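Local structure of 2',5'-phosphodiesterase 12 (Homo sapiens, 4Z2B) at residues A[192-197]-A[228-233]; A[148-153]-A[197-202]. The protein combines an endonuclease/exonuclease/phosphatase-family domain, which here holds a magnesium ion and the ligand 4LC, with an N-terminal domain of the E-set clan. All coordinates share one frame; numbering follows the deposited sequence.

Contact 1: A[192-197]-A[228-233]; sequences VICLQE and LATFYR. With 4LC (3-(6-{[(2S,3S)-3-(hydroxymethyl)-2-phenylmorpholin-4-yl]carbonyl}-1-methyl-1H-benzimidazol-2-yl)-1H-indole-6-carbonitrile), chain F.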
loop_
_atom_site.group_PDB
_atom_site.type_symbol
_atom_site.label_atom_id
_atom_site.label_comp_id
_atom_site.label_asym_id
_atom_site.label_seq_id
_atom_site.Cartn_x
_atom_site.Cartn_y
_atom_site.Cartn_z
ATOM N N VAL A 192 -7.912 -5.766 -3.557
ATOM C CA VAL A 192 -7.290 -5.966 -2.251
ATOM C C VAL A 192 -5.841 -5.431 -2.348
ATOM O O VAL A 192 -5.059 -5.902 -3.171
ATOM C CB VAL A 192 -7.349 -7.440 -1.780
ATOM C CG1 VAL A 192 -6.519 -7.642 -0.519
ATOM C CG2 VAL A 192 -8.797 -7.890 -1.556
ATOM N N ILE A 193 -5.523 -4.399 -1.574
ATOM C CA ILE A 193 -4.183 -3.767 -1.650
ATOM C C ILE A 193 -3.552 -3.819 -0.268
ATOM O O ILE A 193 -4.063 -3.183 0.649
ATOM C CB ILE A 193 -4.219 -2.300 -2.202
ATOM C CG1 ILE A 193 -4.888 -2.211 -3.603
ATOM C CG2 ILE A 193 -2.815 -1.720 -2.249
ATOM C CD1 ILE A 193 -5.032 -0.751 -4.128
ATOM N N CYS A 194 -2.436 -4.581 -0.127
ATOM C CA CYS A 194 -1.721 -4.713 1.139
ATOM C C CYS A 194 -0.407 -3.966 1.055
ATOM O O CYS A 194 0.419 -4.273 0.194
ATOM C CB CYS A 194 -1.512 -6.179 1.491
ATOM S SG CYS A 194 -3.045 -7.041 1.904
ATOM N N LEU A 195 -0.258 -2.934 1.889
ATOM C CA LEU A 195 0.929 -2.077 1.852
ATOM C C LEU A 195 1.750 -2.139 3.120
ATOM O O LEU A 195 1.201 -2.278 4.209
ATOM C CB LEU A 195 0.473 -0.617 1.621
ATOM C CG LEU A 195 -0.392 -0.334 0.385
ATOM C CD1 LEU A 195 -0.834 1.132 0.356
ATOM C CD2 LEU A 195 0.350 -0.667 -0.926
ATOM N N GLN A 196 3.076 -1.995 2.995
ATOM C CA GLN A 196 3.941 -1.953 4.182
ATOM C C GLN A 196 4.669 -0.614 4.137
ATOM O O GLN A 196 4.744 -0.024 3.057
ATOM C CB GLN A 196 4.937 -3.130 4.182
ATOM C CG GLN A 196 4.288 -4.520 4.048
ATOM C CD GLN A 196 4.030 -4.928 2.617
ATOM O OE1 GLN A 196 4.791 -4.593 1.691
ATOM N NE2 GLN A 196 2.911 -5.618 2.398
ATOM N N GLU A 197 5.240 -0.160 5.277
ATOM C CA GLU A 197 6.007 1.098 5.436
ATOM C C GLU A 197 5.147 2.297 5.085
ATOM O O GLU A 197 5.566 3.217 4.360
ATOM C CB GLU A 197 7.320 1.080 4.628
ATOM C CG GLU A 197 8.348 0.113 5.198
ATOM C CD GLU A 197 9.768 0.320 4.708
ATOM O OE1 GLU A 197 10.117 1.454 4.310
ATOM O OE2 GLU A 197 10.531 -0.669 4.702
ATOM N N LEU A 228 1.281 -0.792 8.587
ATOM C CA LEU A 228 0.663 -1.561 7.527
ATOM C C LEU A 228 -0.668 -0.995 7.134
ATOM O O LEU A 228 -1.411 -0.533 8.009
ATOM C CB LEU A 228 0.435 -3.006 8.023
ATOM C CG LEU A 228 1.656 -3.772 8.584
ATOM C CD1 LEU A 228 1.212 -5.097 9.110
ATOM C CD2 LEU A 228 2.724 -3.976 7.499
ATOM N N ALA A 229 -1.006 -1.063 5.837
ATOM C CA ALA A 229 -2.370 -0.678 5.417
ATOM C C ALA A 229 -2.979 -1.760 4.532
ATOM O O ALA A 229 -2.264 -2.401 3.771
ATOM C CB ALA A 229 -2.376 0.664 4.689
ATOM N N THR A 230 -4.307 -1.959 4.640
ATOM C CA THR A 230 -5.071 -2.871 3.782
ATOM C C THR A 230 -6.227 -2.093 3.239
ATOM O O THR A 230 -7.040 -1.568 4.013
ATOM C CB THR A 230 -5.515 -4.193 4.461
ATOM O OG1 THR A 230 -4.358 -4.974 4.753
ATOM C CG2 THR A 230 -6.445 -5.037 3.538
ATOM N N PHE A 231 -6.276 -1.998 1.900
ATOM C CA PHE A 231 -7.371 -1.374 1.177
ATOM C C PHE A 231 -8.193 -2.443 0.467
ATOM O O PHE A 231 -7.636 -3.413 -0.048
ATOM C CB PHE A 231 -6.877 -0.330 0.177
ATOM C CG PHE A 231 -6.426 0.941 0.868
ATOM C CD1 PHE A 231 -5.123 1.065 1.344
ATOM C CD2 PHE A 231 -7.284 2.033 0.980
ATOM C CE1 PHE A 231 -4.702 2.238 1.989
ATOM C CE2 PHE A 231 -6.853 3.222 1.603
ATOM C CZ PHE A 231 -5.577 3.303 2.127
ATOM N N TYR A 232 -9.503 -2.246 0.421
ATOM C CA TYR A 232 -10.412 -3.202 -0.235
ATOM C C TYR A 232 -11.461 -2.437 -1.059
ATOM O O TYR A 232 -11.883 -1.341 -0.672
ATOM C CB TYR A 232 -11.058 -4.161 0.813
ATOM C CG TYR A 232 -11.881 -3.445 1.863
ATOM C CD1 TYR A 232 -11.299 -2.988 3.046
ATOM C CD2 TYR A 232 -13.241 -3.222 1.676
ATOM C CE1 TYR A 232 -12.046 -2.273 3.989
ATOM C CE2 TYR A 232 -13.995 -2.511 2.607
ATOM C CZ TYR A 232 -13.392 -2.035 3.759
ATOM O OH TYR A 232 -14.172 -1.352 4.667
ATOM N N ARG A 233 -11.807 -2.976 -2.239
ATOM C CA ARG A 233 -12.785 -2.368 -3.150
ATOM C C ARG A 233 -14.191 -2.620 -2.595
ATOM O O ARG A 233 -14.653 -3.762 -2.556
ATOM C CB ARG A 233 -12.617 -2.915 -4.582
ATOM C CG ARG A 233 -13.679 -2.384 -5.576
ATOM C CD ARG A 233 -13.362 -2.734 -7.032
ATOM N NE ARG A 233 -12.031 -2.245 -7.412
ATOM C CZ ARG A 233 -11.777 -0.998 -7.795
ATOM N NH1 ARG A 233 -12.772 -0.124 -7.950
ATOM N NH2 ARG A 233 -10.535 -0.619 -8.045
HETATM C C13 4LC F . 17.013 -1.794 5.135
HETATM C C17 4LC F . 15.964 -0.746 5.355
HETATM C C20 4LC F . 15.753 -1.570 7.673
HETATM C C01 4LC F . 16.250 -5.935 3.447
HETATM N N05 4LC F . 17.492 -5.300 3.907
HETATM C C06 4LC F . 18.755 -5.822 4.012
HETATM N N07 4LC F . 19.656 -4.925 4.372
HETATM C C08 4LC F . 18.915 -3.777 4.656
HETATM C C09 4LC F . 19.322 -2.541 5.162
HETATM C C11 4LC F . 18.371 -1.551 5.364
HETATM C C14 4LC F . 16.602 -3.032 4.635
HETATM C C16 4LC F . 17.568 -4.000 4.396
HETATM O O18 4LC F . 15.636 -0.017 4.439
HETATM N N19 4LC F . 15.391 -0.650 6.584
HETATM C C23 4LC F . 16.038 -0.784 8.931
HETATM O O26 4LC F . 14.898 0.023 9.294
HETATM C C27 4LC F . 14.527 0.954 8.267
HETATM C C29 4LC F . 14.270 0.254 6.926
HETATM C C31 4LC F . 12.927 -0.477 6.903
HETATM O O34 4LC F . 12.796 -1.296 5.748
HETATM C C36 4LC F . 15.506 2.123 8.245
HETATM C C37 4LC F . 15.754 2.840 9.411
HETATM C C39 4LC F . 16.603 3.940 9.405
HETATM C C41 4LC F . 17.226 4.331 8.237
HETATM C C43 4LC F . 16.976 3.645 7.063
HETATM C C45 4LC F . 16.131 2.538 7.067
HETATM C C47 4LC F . 19.164 -7.123 3.473
HETATM C C48 4LC F . 20.264 -7.376 2.688
HETATM N N50 4LC F . 20.333 -8.710 2.389
HETATM C C52 4LC F . 19.208 -9.339 2.867
HETATM C C53 4LC F . 18.798 -10.666 2.753
HETATM C C55 4LC F . 17.628 -11.059 3.401
HETATM C C56 4LC F . 16.886 -10.143 4.151
HETATM C C58 4LC F . 17.314 -8.821 4.270
HETATM C C60 4LC F . 18.477 -8.395 3.625
HETATM C C61 4LC F . 17.143 -12.403 3.232
HETATM N N62 4LC F . 16.732 -13.451 3.094
#
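L195 and F231 meet diagonally on the face of an antiparallel strand pair that carries I193, L195, A229 and F231, in the sheet core of a DNase I-like fold. L195 turns CG away from its carbonyl carbon (chi1 -56°), which carries CD1 to 4.3 Å from CE1 of the F231 ring, on an oblique approach. The ring keeps the carbonyl oxygen of I193 near its edge, while at the directly paired position I193 CB packs on F231 CB at 4.1 Å. A229, small and facing L195, completes this face.

The other face carries V192, C194, T230 and Y232. Here C194 SG comes to 3.8 Å from T230 OG1, a hydroxyl that hydrogen-bonds to Q282. Q196 CG lies 3.8 Å from L228 CD2; beyond it the chain bends (chi2 85°), and the amide leads away from L228, where NE2 bonds to OD1 of N300.

Four backbone bonds fix the pairing. I193 N reaches F231 O at 2.8 Å, with the return bond from F231 N to I193 O, and L195 and A229 are tied the same way, L195 N to A229 O being essentially straight.

Strand 140-147 runs parallel to 192-198 on its far side, and strand 216-222 flanks 227-233. F203 of helix 200-213 lies against the F231 ring, and strand 295-302 of the second sheet packs on V192 and C194.

Contact 2: A[148-153]-A[197-202]; sequences ILADTY and EVDRAV. With 4LC (3-(6-{[(2S,3S)-3-(hydroxymethyl)-2-phenylmorpholin-4-yl]carbonyl}-1-methyl-1H-benzimidazol-2-yl)-1H-indole-6-carbonitrile), chain F.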
loop_
_atom_site.group_PDB
_atom_site.type_symbol
_atom_site.label_atom_id
_atom_site.label_comp_id
_atom_site.label_asym_id
_atom_site.label_seq_id
_atom_site.Cartn_x
_atom_site.Cartn_y
_atom_site.Cartn_z
ATOM N N ILE A 148 5.958 0.432 0.264
ATOM C CA ILE A 148 6.009 1.734 -0.413
ATOM C C ILE A 148 7.140 2.673 0.067
ATOM O O ILE A 148 7.169 3.814 -0.396
ATOM C CB ILE A 148 4.638 2.469 -0.333
ATOM C CG1 ILE A 148 4.206 2.797 1.115
ATOM C CG2 ILE A 148 3.566 1.658 -1.077
ATOM C CD1 ILE A 148 3.006 3.800 1.213
ATOM N N LEU A 149 8.033 2.195 0.954
ATOM C CA LEU A 149 9.203 2.918 1.496
ATOM C C LEU A 149 8.738 4.126 2.316
ATOM O O LEU A 149 8.293 5.147 1.778
ATOM C CB LEU A 149 10.188 3.302 0.358
ATOM C CG LEU A 149 11.343 4.266 0.663
ATOM C CD1 LEU A 149 12.238 3.749 1.783
ATOM C CD2 LEU A 149 12.154 4.561 -0.623
ATOM N N ALA A 150 8.824 3.993 3.627
ATOM C CA ALA A 150 8.345 5.056 4.512
ATOM C C ALA A 150 9.226 6.270 4.440
ATOM O O ALA A 150 10.460 6.164 4.418
ATOM C CB ALA A 150 8.254 4.559 5.947
ATOM N N ASP A 151 8.589 7.438 4.439
ATOM C CA ASP A 151 9.271 8.731 4.478
ATOM C C ASP A 151 10.121 8.856 5.754
ATOM O O ASP A 151 11.180 9.472 5.707
ATOM C CB ASP A 151 8.244 9.884 4.416
ATOM C CG ASP A 151 8.889 11.260 4.466
ATOM O OD1 ASP A 151 9.680 11.566 3.578
ATOM O OD2 ASP A 151 8.649 11.990 5.438
ATOM N N THR A 152 9.671 8.260 6.890
ATOM C CA THR A 152 10.446 8.338 8.140
ATOM C C THR A 152 11.856 7.728 7.923
ATOM O O THR A 152 12.846 8.250 8.446
ATOM C CB THR A 152 9.680 7.718 9.332
ATOM O OG1 THR A 152 10.450 7.962 10.512
ATOM C CG2 THR A 152 9.444 6.210 9.181
ATOM N N TYR A 153 11.958 6.705 7.065
ATOM C CA TYR A 153 13.259 6.129 6.732
ATOM C C TYR A 153 13.923 6.846 5.559
ATOM O O TYR A 153 15.122 7.093 5.608
ATOM C CB TYR A 153 13.145 4.622 6.416
ATOM C CG TYR A 153 12.411 3.843 7.486
ATOM C CD1 TYR A 153 12.650 4.080 8.838
ATOM C CD2 TYR A 153 11.397 2.946 7.151
ATOM C CE1 TYR A 153 11.993 3.356 9.822
ATOM C CE2 TYR A 153 10.699 2.245 8.132
ATOM C CZ TYR A 153 10.992 2.468 9.468
ATOM O OH TYR A 153 10.365 1.791 10.471
ATOM N N GLU A 197 5.240 -0.160 5.277
ATOM C CA GLU A 197 6.007 1.098 5.436
ATOM C C GLU A 197 5.147 2.297 5.085
ATOM O O GLU A 197 5.566 3.217 4.360
ATOM C CB GLU A 197 7.320 1.080 4.628
ATOM C CG GLU A 197 8.348 0.113 5.198
ATOM C CD GLU A 197 9.768 0.320 4.708
ATOM O OE1 GLU A 197 10.117 1.454 4.310
ATOM O OE2 GLU A 197 10.531 -0.669 4.702
ATOM N N VAL A 198 3.919 2.266 5.601
ATOM C CA VAL A 198 2.952 3.325 5.399
ATOM C C VAL A 198 3.101 4.307 6.569
ATOM O O VAL A 198 2.809 3.941 7.709
ATOM C CB VAL A 198 1.494 2.776 5.249
ATOM C CG1 VAL A 198 0.490 3.913 5.086
ATOM C CG2 VAL A 198 1.388 1.792 4.072
ATOM N N ASP A 199 3.575 5.545 6.300
ATOM C CA ASP A 199 3.622 6.577 7.349
ATOM C C ASP A 199 2.184 6.971 7.706
ATOM O O ASP A 199 1.321 6.917 6.835
ATOM C CB ASP A 199 4.398 7.830 6.901
ATOM C CG ASP A 199 5.787 7.566 6.372
ATOM O OD1 ASP A 199 5.921 7.331 5.157
ATOM O OD2 ASP A 199 6.731 7.623 7.155
ATOM N N ARG A 200 1.907 7.356 8.983
ATOM C CA ARG A 200 0.549 7.769 9.377
ATOM C C ARG A 200 -0.017 8.832 8.438
ATOM O O ARG A 200 -1.155 8.695 7.980
ATOM C CB ARG A 200 0.531 8.344 10.812
ATOM C CG ARG A 200 0.671 7.320 11.930
ATOM C CD ARG A 200 0.355 7.935 13.306
ATOM N NE ARG A 200 0.427 6.924 14.364
ATOM C CZ ARG A 200 -0.531 6.039 14.638
ATOM N NH1 ARG A 200 -1.671 6.050 13.955
ATOM N NH2 ARG A 200 -0.360 5.146 15.602
ATOM N N ALA A 201 0.769 9.897 8.155
ATOM C CA ALA A 201 0.304 10.997 7.300
ATOM C C ALA A 201 0.137 10.558 5.853
ATOM O O ALA A 201 -0.712 11.099 5.157
ATOM C CB ALA A 201 1.236 12.187 7.391
ATOM N N VAL A 202 0.900 9.555 5.408
ATOM C CA VAL A 202 0.778 9.025 4.042
ATOM C C VAL A 202 -0.600 8.344 3.922
ATOM O O VAL A 202 -1.338 8.602 2.979
ATOM C CB VAL A 202 1.950 8.068 3.723
ATOM C CG1 VAL A 202 1.617 7.169 2.536
ATOM C CG2 VAL A 202 3.245 8.856 3.473
HETATM C C13 4LC F . 17.013 -1.794 5.135
HETATM C C17 4LC F . 15.964 -0.746 5.355
HETATM C C20 4LC F . 15.753 -1.570 7.673
HETATM C C01 4LC F . 16.250 -5.935 3.447
HETATM N N05 4LC F . 17.492 -5.300 3.907
HETATM C C06 4LC F . 18.755 -5.822 4.012
HETATM N N07 4LC F . 19.656 -4.925 4.372
HETATM C C08 4LC F . 18.915 -3.777 4.656
HETATM C C09 4LC F . 19.322 -2.541 5.162
HETATM C C11 4LC F . 18.371 -1.551 5.364
HETATM C C14 4LC F . 16.602 -3.032 4.635
HETATM C C16 4LC F . 17.568 -4.000 4.396
HETATM O O18 4LC F . 15.636 -0.017 4.439
HETATM N N19 4LC F . 15.391 -0.650 6.584
HETATM C C23 4LC F . 16.038 -0.784 8.931
HETATM O O26 4LC F . 14.898 0.023 9.294
HETATM C C27 4LC F . 14.527 0.954 8.267
HETATM C C29 4LC F . 14.270 0.254 6.926
HETATM C C31 4LC F . 12.927 -0.477 6.903
HETATM O O34 4LC F . 12.796 -1.296 5.748
HETATM C C36 4LC F . 15.506 2.123 8.245
HETATM C C37 4LC F . 15.754 2.840 9.411
HETATM C C39 4LC F . 16.603 3.940 9.405
HETATM C C41 4LC F . 17.226 4.331 8.237
HETATM C C43 4LC F . 16.976 3.645 7.063
HETATM C C45 4LC F . 16.131 2.538 7.067
HETATM C C47 4LC F . 19.164 -7.123 3.473
HETATM C C48 4LC F . 20.264 -7.376 2.688
HETATM N N50 4LC F . 20.333 -8.710 2.389
HETATM C C52 4LC F . 19.208 -9.339 2.867
HETATM C C53 4LC F . 18.798 -10.666 2.753
HETATM C C55 4LC F . 17.628 -11.059 3.401
HETATM C C56 4LC F . 16.886 -10.143 4.151
HETATM C C58 4LC F . 17.314 -8.821 4.270
HETATM C C60 4LC F . 18.477 -8.395 3.625
HETATM C C61 4LC F . 17.143 -12.403 3.232
HETATM N N62 4LC F . 16.732 -13.451 3.094
#
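E197 sets CG opposite its carbonyl carbon (chi1 -70°) and runs on extended, which brings its carboxylate beside the backbone of L149 and A150; D199, turned likewise (chi1 -53°), delivers its own to the amides of D151 and T152. Both lie where strand 192-198 ends and helix 200-213 begins, at one end of the sheet of the DNase I-like fold; E197 and V198 form a G1 beta bulge opposite G227.

E197 divides its work between two oxygens. OE1 accepts the A150 N-H at 2.9 Å through its anti lone pair. OE2 takes a hydrogen bond from the hydroxyl O34 of 4LC at 2.6 Å and another from N147 ND2, and the side chain comes within about 3 Å of the bound magnesium ion, consistent with the metal-binding glutamate of this family.

D199 grips the start of helix 151-154 with both oxygens. OD1 receives D151 N at 2.8 Å on its syn side; OD2 receives T152 N at 3.0 Å, also syn but somewhat out of the carboxylate plane. Two N-H groups of the first helical turn are thus satisfied from another part of the chain, and their helix end would tend to stabilise a negative charge on D199.

I148 CD1 touches V198 CG2 and V202 CG1, 3.9 Å from each and in directions roughly at right angles, joining the 148-150 loop to the strand end at V198 and to helix 200-213.

Y153, whose hydroxyl bonds to E226, lies between T152 CG2 on one ring face and 4LC C27 on the opposite one. Its CD2 edge points at E197 OE1, 3.5 Å away and in the ring plane, with ring and carboxylate at 90° to each other.

In the fold
E197 belongs to both contacts: two residues beyond the L195-A229 pair, strand 192-198 supplies the carboxylate of contact 2 from a bulge still paired with G227. Their centres lie about 13 Å apart, but the seam between them is continuous. Q196 O and I148 N, 3.1 Å apart, make a probable hydrogen bond; L195 CD2 packs on I148 CG2 and A229 CB on V198 CG2, each at 4.0 Å. Contact 1 lies within the sheet, and contact 2 at its end, where E197 and Y153 both line the 4LC pocket. The distances to the magnesium ion follow that order: the side chain of Q196 stays about 9 Å from it, whereas that of E197 comes far closer.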